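Oxidoreductase (Ralstonia eutropha, PDB 3HJ9) binds flavin mononucleotide and, judging from its family, is probably a nitroreductase-like oxidoreductase. Local coordinates at residues Asn170-Cys175 and Ala182-Trp187. Sequence-based numbering, arbitrary orientation.
With FMN (flavin mononucleotide), chain C.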
loop_
_atom_site.group_PDB
_atom_site.type_symbol
_atom_site.label_atom_id
_atom_site.label_comp_id
_atom_site.label_asym_id
_atom_site.label_seq_id
_atom_site.Cartn_x
_atom_site.Cartn_y
_atom_site.Cartn_z
ATOM N N ASN A 170 -4.858 -3.021 2.281
ATOM C CA ASN A 170 -6.266 -3.365 2.403
ATOM C C ASN A 170 -6.421 -4.649 3.236
ATOM O O ASN A 170 -7.312 -4.728 4.073
ATOM C CB ASN A 170 -6.931 -3.593 1.038
ATOM C CG ASN A 170 -7.149 -2.316 0.254
ATOM O OD1 ASN A 170 -6.902 -1.216 0.754
ATOM N ND2 ASN A 170 -7.595 -2.461 -1.005
ATOM N N ALA A 171 -5.563 -5.637 2.983
ATOM C CA ALA A 171 -5.599 -6.946 3.713
ATOM C C ALA A 171 -5.284 -6.777 5.198
ATOM O O ALA A 171 -5.933 -7.410 6.062
ATOM C CB ALA A 171 -4.639 -7.989 3.054
ATOM N N TYR A 172 -4.249 -5.986 5.497
ATOM C CA TYR A 172 -3.914 -5.621 6.896
ATOM C C TYR A 172 -5.077 -5.027 7.671
ATOM O O TYR A 172 -5.369 -5.452 8.791
ATOM C CB TYR A 172 -2.778 -4.603 6.955
ATOM C CG TYR A 172 -1.381 -5.110 7.160
ATOM C CD1 TYR A 172 -0.997 -5.687 8.370
ATOM C CD2 TYR A 172 -0.392 -4.904 6.183
ATOM C CE1 TYR A 172 0.370 -6.099 8.586
ATOM C CE2 TYR A 172 0.947 -5.291 6.405
ATOM C CZ TYR A 172 1.321 -5.878 7.576
ATOM O OH TYR A 172 2.642 -6.226 7.735
ATOM N N LEU A 173 -5.710 -4.031 7.053
ATOM C CA LEU A 173 -6.856 -3.324 7.620
ATOM C C LEU A 173 -8.052 -4.271 7.800
ATOM O O LEU A 173 -8.701 -4.256 8.871
ATOM C CB LEU A 173 -7.221 -2.061 6.791
ATOM C CG LEU A 173 -6.160 -0.937 6.818
ATOM C CD1 LEU A 173 -6.450 0.164 5.792
ATOM C CD2 LEU A 173 -5.962 -0.345 8.238
ATOM N N TYR A 174 -8.299 -5.133 6.803
ATOM C CA TYR A 174 -9.344 -6.162 6.943
ATOM C C TYR A 174 -9.019 -7.072 8.150
ATOM O O TYR A 174 -9.887 -7.306 9.004
ATOM C CB TYR A 174 -9.596 -6.969 5.649
ATOM C CG TYR A 174 -10.605 -8.011 5.922
ATOM C CD1 TYR A 174 -11.969 -7.699 5.956
ATOM C CD2 TYR A 174 -10.207 -9.297 6.295
ATOM C CE1 TYR A 174 -12.916 -8.678 6.311
ATOM C CE2 TYR A 174 -11.147 -10.276 6.655
ATOM C CZ TYR A 174 -12.486 -9.968 6.645
ATOM O OH TYR A 174 -13.375 -10.947 7.022
ATOM N N CYS A 175 -7.771 -7.516 8.251
ATOM C CA CYS A 175 -7.368 -8.388 9.361
ATOM C C CYS A 175 -7.626 -7.744 10.721
ATOM O O CYS A 175 -8.175 -8.404 11.633
ATOM C CB CYS A 175 -5.923 -8.856 9.208
ATOM S SG CYS A 175 -5.797 -10.027 7.846
ATOM N N ALA A 182 -1.717 -10.509 10.554
ATOM C CA ALA A 182 -1.130 -10.439 9.227
ATOM C C ALA A 182 0.329 -9.922 9.293
ATOM O O ALA A 182 0.684 -9.206 10.238
ATOM C CB ALA A 182 -1.995 -9.523 8.289
ATOM N N VAL A 183 1.163 -10.310 8.317
ATOM C CA VAL A 183 2.532 -9.737 8.177
ATOM C C VAL A 183 2.916 -9.811 6.710
ATOM O O VAL A 183 2.834 -10.898 6.111
ATOM C CB VAL A 183 3.570 -10.380 9.110
ATOM C CG1 VAL A 183 3.739 -11.863 8.820
ATOM C CG2 VAL A 183 4.966 -9.639 9.027
ATOM N N VAL A 184 3.162 -8.645 6.095
ATOM C CA VAL A 184 3.632 -8.561 4.725
ATOM C C VAL A 184 5.135 -8.940 4.761
ATOM O O VAL A 184 5.856 -8.637 5.739
ATOM C CB VAL A 184 3.369 -7.152 4.075
ATOM C CG1 VAL A 184 4.214 -6.034 4.735
ATOM C CG2 VAL A 184 3.631 -7.243 2.566
ATOM N N ARG A 185 5.583 -9.682 3.748
ATOM C CA ARG A 185 6.970 -10.169 3.662
ATOM C C ARG A 185 7.491 -9.917 2.263
ATOM O O ARG A 185 6.868 -10.339 1.272
ATOM C CB ARG A 185 7.066 -11.641 4.028
ATOM C CG ARG A 185 6.270 -11.999 5.278
ATOM C CD ARG A 185 6.004 -13.468 5.372
ATOM N NE ARG A 185 7.175 -14.254 5.687
ATOM C CZ ARG A 185 7.177 -15.586 5.763
ATOM N NH1 ARG A 185 6.067 -16.288 5.548
ATOM N NH2 ARG A 185 8.284 -16.231 6.067
ATOM N N GLY A 186 8.605 -9.207 2.202
ATOM C CA GLY A 186 9.283 -8.810 0.976
ATOM C C GLY A 186 10.570 -9.539 0.752
ATOM O O GLY A 186 11.133 -9.433 -0.321
ATOM N N TRP A 187 11.077 -10.221 1.778
ATOM C CA TRP A 187 12.237 -11.075 1.640
ATOM C C TRP A 187 11.790 -12.358 0.960
ATOM O O TRP A 187 11.474 -13.358 1.631
ATOM C CB TRP A 187 12.888 -11.365 2.986
ATOM C CG TRP A 187 13.829 -10.309 3.382
ATOM C CD1 TRP A 187 13.560 -9.170 4.069
ATOM C CD2 TRP A 187 15.225 -10.303 3.102
ATOM N NE1 TRP A 187 14.727 -8.463 4.274
ATOM C CE2 TRP A 187 15.765 -9.138 3.690
ATOM C CE3 TRP A 187 16.082 -11.193 2.442
ATOM C CZ2 TRP A 187 17.112 -8.815 3.602
ATOM C CZ3 TRP A 187 17.453 -10.874 2.359
ATOM C CH2 TRP A 187 17.948 -9.709 2.949
HETATM N N1 FMN C . 8.415 -8.624 8.090
HETATM C C2 FMN C . 9.009 -9.872 8.106
HETATM O O2 FMN C . 8.970 -10.565 9.126
HETATM N N3 FMN C . 9.632 -10.345 6.954
HETATM C C4 FMN C . 9.700 -9.564 5.807
HETATM O O4 FMN C . 10.268 -10.034 4.810
HETATM C C4A FMN C . 9.099 -8.294 5.792
HETATM N N5 FMN C . 9.138 -7.500 4.662
HETATM C C5A FMN C . 8.479 -6.282 4.628
HETATM C C6 FMN C . 8.527 -5.552 3.446
HETATM C C7 FMN C . 7.892 -4.302 3.373
HETATM C C7M FMN C . 7.949 -3.518 2.092
HETATM C C8 FMN C . 7.227 -3.776 4.487
HETATM C C8M FMN C . 6.572 -2.430 4.410
HETATM C C9 FMN C . 7.194 -4.507 5.690
HETATM C C9A FMN C . 7.820 -5.772 5.777
HETATM N N10 FMN C . 7.806 -6.568 6.925
HETATM C C10 FMN C . 8.452 -7.819 6.945
HETATM C "C1'" FMN C . 7.062 -6.161 8.167
HETATM C "C2'" FMN C . 7.817 -5.203 9.049
HETATM O "O2'" FMN C . 8.884 -5.859 9.705
HETATM C "C3'" FMN C . 6.825 -4.615 10.043
HETATM O "O3'" FMN C . 5.948 -3.776 9.322
HETATM C "C4'" FMN C . 7.596 -3.834 11.125
HETATM O "O4'" FMN C . 8.102 -4.805 12.035
HETATM C "C5'" FMN C . 6.748 -2.805 11.858
HETATM O "O5'" FMN C . 5.728 -3.528 12.546
HETATM P P FMN C . 4.195 -3.159 12.308
HETATM O O1P FMN C . 3.934 -1.675 12.311
HETATM O O2P FMN C . 3.788 -3.708 10.952
HETATM O O3P FMN C . 3.395 -3.820 13.430
#
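Tyr172 reaches from helix 156-177 to strand 181-185 and carries most of the contact. A first torsion of -96°, away from the usual staggered positions, swings the ring from CB obliquely past Ala182 to Val184, whose side chain it meets at about a right angle. On one side of the ring, CD1 lies 4.0 Å from Ala182 CB; CE1 then comes obliquely to the carbonyl of the same residue, 3.5 Å from Ala182 O. On the other side, Tyr172 CE2 packs 3.7 Å from Val184 CG1, a methyl that sits at the ring edge and in its plane. At the tip, Tyr172 OH accepts a hydrogen bond from Val184 N, 3.0 Å long and almost straight (175° at the hydrogen). The same OH is hydrogen-bonded to Ser51 OG, and Arg49 makes a cation-pi contact with the ring; because Ser51 and Arg49 both bind FMN, Tyr172 acts as a second-shell residue. Nearer the helix, Cys175 SG closes on Ala182 CB.

Val184 CG1 also touches FMN C9 at 3.5 Å, so one methyl bridges ring and flavin. Val184 O lies 3.0 Å from FMN C10, and farther on Trp187 N donates to FMN O4 (3.1 Å), with a weak bond from Gly186 N. The segment axes run nearly antiparallel, at 165°, as the chain turns back from helix to strand. This return forms part of the FMN site of the nitroreductase fold, at the dimer interface: Tyr89 of the second subunit is hydrogen-bonded to Trp187 NE1, and its Phe159 meets the indole.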